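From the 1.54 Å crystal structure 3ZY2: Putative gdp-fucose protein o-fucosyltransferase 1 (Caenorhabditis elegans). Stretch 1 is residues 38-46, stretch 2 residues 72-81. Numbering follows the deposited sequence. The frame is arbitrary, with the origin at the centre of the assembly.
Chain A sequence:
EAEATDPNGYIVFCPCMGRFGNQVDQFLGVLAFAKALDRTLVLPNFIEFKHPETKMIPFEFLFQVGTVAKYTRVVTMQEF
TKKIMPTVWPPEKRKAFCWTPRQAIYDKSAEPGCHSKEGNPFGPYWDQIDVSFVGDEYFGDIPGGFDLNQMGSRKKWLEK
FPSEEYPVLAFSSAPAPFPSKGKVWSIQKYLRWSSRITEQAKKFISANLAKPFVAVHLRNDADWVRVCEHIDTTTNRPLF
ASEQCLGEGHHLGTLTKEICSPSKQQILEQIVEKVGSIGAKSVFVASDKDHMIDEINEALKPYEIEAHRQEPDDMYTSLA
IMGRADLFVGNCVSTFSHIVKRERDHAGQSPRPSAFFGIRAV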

ATOM      1  N   ASP A  38      11.080 -20.252   3.874  1.00 26.56           N
ATOM      2  CA  ASP A  38      11.176 -21.674   3.546  1.00 26.74           C
ATOM      3  C   ASP A  38       9.914 -22.228   2.877  1.00 25.80           C
ATOM      4  O   ASP A  38       9.460 -23.329   3.176  1.00 26.89           O
ATOM      5  CB  ASP A  38      11.611 -22.515   4.759  1.00 28.57           C
ATOM      6  CG  ASP A  38      12.296 -23.809   4.351  1.00 29.99           C
ATOM      7  OD1 ASP A  38      12.707 -23.941   3.172  1.00 31.35           O
ATOM      8  OD2 ASP A  38      12.427 -24.704   5.220  1.00 33.14           O
ATOM      9  N   ARG A  39       9.377 -21.460   1.934  1.00 23.52           N
ATOM     10  CA  ARG A  39       8.276 -21.899   1.102  1.00 22.45           C
ATOM     11  C   ARG A  39       8.783 -21.949  -0.335  1.00 21.61           C
ATOM     12  O   ARG A  39       9.654 -21.158  -0.724  1.00 22.80           O
ATOM     13  CB  ARG A  39       7.113 -20.909   1.173  1.00 21.26           C
ATOM     14  CG  ARG A  39       6.247 -21.081   2.428  1.00 22.24           C
ATOM     15  CD  ARG A  39       5.110 -20.083   2.416  1.00 21.18           C
ATOM     16  NE  ARG A  39       4.241 -20.253   3.588  1.00 24.40           N
ATOM     17  CZ  ARG A  39       3.032 -20.810   3.564  1.00 24.46           C
ATOM     18  NH1 ARG A  39       2.491 -21.234   2.431  1.00 23.63           N
ATOM     19  NH2 ARG A  39       2.332 -20.900   4.686  1.00 24.98           N
ATOM     20  N   THR A  40       8.224 -22.864  -1.111  1.00 20.31           N
ATOM     21  CA  THR A  40       8.530 -22.944  -2.538  1.00 20.05           C
ATOM     22  C   THR A  40       7.912 -21.754  -3.263  1.00 18.84           C
ATOM     23  O   THR A  40       6.745 -21.423  -3.034  1.00 19.58           O
ATOM     24  CB  THR A  40       7.999 -24.248  -3.140  1.00 20.91           C
ATOM     25  OG1 THR A  40       8.686 -25.343  -2.537  1.00 22.78           O
ATOM     26  CG2 THR A  40       8.281 -24.307  -4.642  1.00 19.14           C
ATOM     27  N   LEU A  41       8.708 -21.103  -4.124  1.00 17.80           N
ATOM     28  CA  LEU A  41       8.229 -19.974  -4.914  1.00 17.05           C
ATOM     29  C   LEU A  41       7.703 -20.437  -6.254  1.00 16.23           C
ATOM     30  O   LEU A  41       8.422 -21.094  -7.018  1.00 17.49           O
ATOM     31  CB  LEU A  41       9.334 -18.944  -5.132  1.00 15.79           C
ATOM     32  CG  LEU A  41       8.906 -17.701  -5.919  1.00 15.55           C
ATOM     33  CD1 LEU A  41       7.811 -16.932  -5.154  1.00 16.13           C
ATOM     34  CD2 LEU A  41      10.123 -16.814  -6.218  1.00 16.46           C
ATOM     35  N   VAL A  42       6.451 -20.082  -6.549  1.00 16.01           N
ATOM     36  CA  VAL A  42       5.908 -20.247  -7.883  1.00 15.42           C
ATOM     37  C   VAL A  42       6.525 -19.168  -8.768  1.00 14.45           C
ATOM     38  O   VAL A  42       6.437 -17.978  -8.464  1.00 15.03           O
ATOM     39  CB  VAL A  42       4.358 -20.132  -7.922  1.00 15.21           C
ATOM     40  CG1 VAL A  42       3.828 -20.356  -9.357  1.00 15.30           C
ATOM     41  CG2 VAL A  42       3.707 -21.116  -6.905  1.00 18.23           C
ATOM     42  N   LEU A  43       7.185 -19.597  -9.841  1.00 14.56           N
ATOM     43  CA  LEU A  43       7.882 -18.643 -10.696  1.00 14.79           C
ATOM     44  C   LEU A  43       6.838 -17.772 -11.418  1.00 15.19           C
ATOM     45  O   LEU A  43       5.859 -18.282 -11.981  1.00 16.91           O
ATOM     46  CB  LEU A  43       8.805 -19.386 -11.665  1.00 15.10           C
ATOM     47  CG  LEU A  43       9.978 -20.104 -10.989  1.00 15.25           C
ATOM     48  CD1 LEU A  43      10.572 -21.158 -11.927  1.00 15.77           C
ATOM     49  CD2 LEU A  43      11.052 -19.107 -10.566  1.00 15.02           C
ATOM     50  N   PRO A  44       6.996 -16.432 -11.368  1.00 14.68           N
ATOM     51  CA  PRO A  44       5.968 -15.554 -11.913  1.00 15.02           C
ATOM     52  C   PRO A  44       5.927 -15.583 -13.431  1.00 14.60           C
ATOM     53  O   PRO A  44       6.952 -15.848 -14.076  1.00 16.02           O
ATOM     54  CB  PRO A  44       6.433 -14.169 -11.462  1.00 15.34           C
ATOM     55  CG  PRO A  44       7.927 -14.275 -11.398  1.00 14.73           C
ATOM     56  CD  PRO A  44       8.186 -15.699 -10.891  1.00 14.58           C
ATOM     57  N   ASN A  45       4.759 -15.325 -14.006  1.00 13.40           N
ATOM     58  CA  ASN A  45       4.725 -14.875 -15.397  1.00 13.91           C
ATOM     59  C   ASN A  45       5.193 -13.437 -15.399  1.00 12.92           C
ATOM     60  O   ASN A  45       4.758 -12.615 -14.554  1.00 13.79           O
ATOM     61  CB  ASN A  45       3.314 -14.928 -15.948  1.00 13.81           C
ATOM     62  CG  ASN A  45       2.820 -16.347 -16.164  1.00 15.93           C
ATOM     63  OD1 ASN A  45       3.595 -17.269 -16.508  1.00 17.69           O
ATOM     64  ND2 ASN A  45       1.518 -16.528 -15.991  1.00 15.99           N
ATOM     65  N   PHE A  46       6.109 -13.120 -16.304  1.00 11.83           N
ATOM     66  CA  PHE A  46       6.424 -11.704 -16.533  1.00 12.12           C
ATOM     67  C   PHE A  46       5.385 -11.054 -17.416  1.00 13.20           C
ATOM     68  O   PHE A  46       4.555 -11.738 -17.984  1.00 14.07           O
ATOM     69  CB  PHE A  46       7.844 -11.562 -17.102  1.00 12.24           C
ATOM     70  CG  PHE A  46       8.899 -11.988 -16.120  1.00 10.99           C
ATOM     71  CD1 PHE A  46       9.236 -11.125 -15.075  1.00 12.33           C
ATOM     72  CD2 PHE A  46       9.527 -13.239 -16.220  1.00 12.33           C
ATOM     73  CE1 PHE A  46      10.218 -11.485 -14.114  1.00 14.42           C
ATOM     74  CE2 PHE A  46      10.517 -13.605 -15.240  1.00 12.75           C
ATOM     75  CZ  PHE A  46      10.847 -12.718 -14.213  1.00 13.94           C
ATOM     76  N   THR A  72      16.943 -21.171  -4.444  1.00 19.58           N
ATOM     77  CA  THR A  72      15.850 -21.532  -3.548  1.00 19.86           C
ATOM     78  C   THR A  72      14.893 -22.479  -4.265  1.00 20.16           C
ATOM     79  O   THR A  72      14.927 -22.569  -5.491  1.00 19.72           O
ATOM     80  CB  THR A  72      15.129 -20.266  -3.037  1.00 19.07           C
ATOM     81  OG1 THR A  72      14.346 -20.577  -1.877  1.00 21.43           O
ATOM     82  CG2 THR A  72      14.260 -19.620  -4.149  1.00 17.36           C
ATOM     83  N   ARG A  73      14.041 -23.179  -3.511  1.00 20.65           N
ATOM     84  CA  ARG A  73      13.041 -24.049  -4.116  1.00 20.99           C
ATOM     85  C   ARG A  73      12.020 -23.281  -4.927  1.00 19.80           C
ATOM     86  O   ARG A  73      11.439 -22.307  -4.443  1.00 18.89           O
ATOM     87  CB  ARG A  73      12.295 -24.861  -3.066  1.00 21.88           C
ATOM     88  CG  ARG A  73      13.176 -25.781  -2.296  1.00 24.68           C
ATOM     89  CD  ARG A  73      12.367 -26.860  -1.558  1.00 24.74           C
ATOM     90  NE  ARG A  73      11.366 -26.309  -0.634  1.00 24.96           N
ATOM     91  CZ  ARG A  73      11.644 -25.671   0.500  1.00 26.71           C
ATOM     92  NH1 ARG A  73      12.902 -25.500   0.891  1.00 27.57           N
ATOM     93  NH2 ARG A  73      10.662 -25.208   1.255  1.00 27.53           N
ATOM     94  N   VAL A  74      11.812 -23.749  -6.153  1.00 18.98           N
ATOM     95  CA  VAL A  74      10.906 -23.129  -7.101  1.00 19.24           C
ATOM     96  C   VAL A  74      10.086 -24.181  -7.845  1.00 19.49           C
ATOM     97  O   VAL A  74      10.495 -25.356  -7.924  1.00 21.62           O
ATOM     98  CB  VAL A  74      11.695 -22.291  -8.158  1.00 17.08           C
ATOM     99  CG1 VAL A  74      12.404 -21.097  -7.514  1.00 18.86           C
ATOM    100  CG2 VAL A  74      12.680 -23.169  -8.946  1.00 18.61           C
ATOM    101  N   VAL A  75       8.928 -23.761  -8.361  1.00 19.57           N
ATOM    102  CA  VAL A  75       8.162 -24.534  -9.348  1.00 19.87           C
ATOM    103  C   VAL A  75       7.683 -23.596 -10.451  1.00 19.25           C
ATOM    104  O   VAL A  75       7.418 -22.414 -10.197  1.00 18.24           O
ATOM    105  CB  VAL A  75       6.932 -25.274  -8.751  1.00 21.10           C
ATOM    106  CG1 VAL A  75       7.371 -26.482  -7.934  1.00 23.48           C
ATOM    107  CG2 VAL A  75       5.999 -24.305  -7.981  1.00 21.68           C
ATOM    108  N   THR A  76       7.578 -24.106 -11.667  1.00 18.58           N
ATOM    109  CA  THR A  76       7.008 -23.302 -12.748  1.00 18.44           C
ATOM    110  C   THR A  76       5.527 -23.020 -12.499  1.00 18.43           C
ATOM    111  O   THR A  76       4.858 -23.747 -11.750  1.00 18.68           O
ATOM    112  CB  THR A  76       7.143 -23.991 -14.113  1.00 18.43           C
ATOM    113  OG1 THR A  76       6.433 -25.243 -14.094  1.00 21.31           O
ATOM    114  CG2 THR A  76       8.617 -24.235 -14.471  1.00 20.19           C
ATOM    115  N   MET A  77       5.017 -21.959 -13.116  1.00 18.74           N
ATOM    116  CA  MET A  77       3.590 -21.648 -13.080  1.00 19.08           C
ATOM    117  C   MET A  77       2.770 -22.809 -13.663  1.00 20.68           C
ATOM    118  O   MET A  77       1.698 -23.130 -13.136  1.00 21.40           O
ATOM    119  CB  MET A  77       3.297 -20.333 -13.824  1.00 18.62           C
ATOM    120  CG  MET A  77       1.837 -19.879 -13.701  1.00 18.16           C
ATOM    121  SD  MET A  77       1.372 -19.413 -12.040  1.00 19.30           S
ATOM    122  CE  MET A  77       2.272 -17.874 -11.906  1.00 18.01           C
ATOM    123  N   GLN A  78       3.272 -23.435 -14.729  1.00 21.97           N
ATOM    124  CA  GLN A  78       2.585 -24.567 -15.356  1.00 23.32           C
ATOM    125  C   GLN A  78       2.445 -25.744 -14.381  1.00 24.07           C
ATOM    126  O   GLN A  78       1.345 -26.311 -14.250  1.00 24.74           O
ATOM    127  CB  GLN A  78       3.266 -24.991 -16.675  1.00 24.50           C
ATOM    128  CG  GLN A  78       2.757 -26.312 -17.253  1.00 29.32           C
ATOM    129  CD  GLN A  78       3.231 -26.614 -18.670  1.00 33.98           C
ATOM    130  OE1 GLN A  78       4.222 -26.062 -19.159  1.00 37.50           O
ATOM    131  NE2 GLN A  78       2.512 -27.514 -19.341  1.00 37.65           N
ATOM    132  N   GLU A  79       3.536 -26.101 -13.696  1.00 23.86           N
ATOM    133  CA  GLU A  79       3.469 -27.178 -12.700  1.00 24.69           C
ATOM    134  C   GLU A  79       2.530 -26.803 -11.554  1.00 24.24           C
ATOM    135  O   GLU A  79       1.709 -27.615 -11.116  1.00 24.62           O
ATOM    136  CB  GLU A  79       4.852 -27.590 -12.163  1.00 25.26           C
ATOM    137  CG  GLU A  79       4.754 -28.675 -11.071  1.00 29.17           C
ATOM    138  CD  GLU A  79       6.080 -29.308 -10.631  1.00 33.27           C
ATOM    139  OE1 GLU A  79       7.148 -29.000 -11.196  1.00 34.97           O
ATOM    140  OE2 GLU A  79       6.032 -30.158  -9.705  1.00 36.77           O
ATOM    141  N   PHE A  80       2.627 -25.576 -11.062  1.00 22.66           N
ATOM    142  CA  PHE A  80       1.783 -25.143  -9.954  1.00 22.72           C
ATOM    143  C   PHE A  80       0.300 -25.238 -10.336  1.00 24.29           C
ATOM    144  O   PHE A  80      -0.528 -25.789  -9.597  1.00 25.29           O
ATOM    145  CB  PHE A  80       2.160 -23.706  -9.540  1.00 21.30           C
ATOM    146  CG  PHE A  80       1.360 -23.192  -8.390  1.00 21.21           C
ATOM    147  CD1 PHE A  80       1.502 -23.752  -7.115  1.00 21.47           C
ATOM    148  CD2 PHE A  80       0.458 -22.142  -8.569  1.00 21.62           C
ATOM    149  CE1 PHE A  80       0.751 -23.287  -6.061  1.00 22.14           C
ATOM    150  CE2 PHE A  80      -0.296 -21.660  -7.516  1.00 22.69           C
ATOM    151  CZ  PHE A  80      -0.155 -22.232  -6.250  1.00 22.84           C
ATOM    152  N   THR A  81       0.001 -24.725 -11.521  1.00 24.91           N
ATOM    153  CA  THR A  81      -1.343 -24.528 -12.053  1.00 27.24           C
ATOM    154  C   THR A  81      -2.017 -25.862 -12.436  1.00 28.80           C
ATOM    155  O   THR A  81      -3.219 -26.093 -12.173  1.00 29.20           O
ATOM    156  CB  THR A  81      -1.188 -23.484 -13.219  1.00 27.49           C
ATOM    157  OG1 THR A  81      -1.587 -22.173 -12.770  1.00 27.89           O
ATOM    158  CG2 THR A  81      -1.861 -23.872 -14.489  1.00 28.63           C
TER
HETATM  159  O   HOH W   1      11.845 -20.716  -2.252  1.00 25.73           O

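Asp38 leaves the preceding helix with positive phi, in a Schellman motif, and its carboxylate meets the long arm of Arg73. The salt bridge runs from Asp38 OD1 to Arg73 NH1 at 2.8 Å, near the guanidinium plane; Arg73 NH2 adds a 3.1 Å bond to the same OD1 and a weak one, 2.9 Å, to Asp38 O. Charge thus stays at the exposed end of the contact. At Arg39 the side chain points away, but its carbonyl takes part: one water donates to Arg39 O and to Arg73 O, both at 2.7 Å, and accepts from Thr72 OG1 at 2.5 Å.

From here the backbones pair as parallel strands. Buried Thr40 opens the strand, its CG2 3.8 Å from Val75 N. Leu41 N donates to Arg73 O (3.0 Å), Leu41 O accepts from Val75 N (3.0 Å), and Leu43 N donates to Val75 O (2.8 Å). Side chains alternate: Leu41 and Val74 share one face, Val42 and Val75 the other. Buried Val42 suits its place through its two methyls: CG2 lies over the face of the Phe80 ring, 3.5 Å from its centroid, while CG1 reaches Met77 SD at 3.8 Å. Leu43 CD2 packs on Val74 CG1 at 3.9 Å. Beyond it, flexible Met77 brings CE to 3.6 Å from Leu43 O. Thr76 OG1 caps the helix that begins at Met77, accepting from Glu79 N at 3.0 Å.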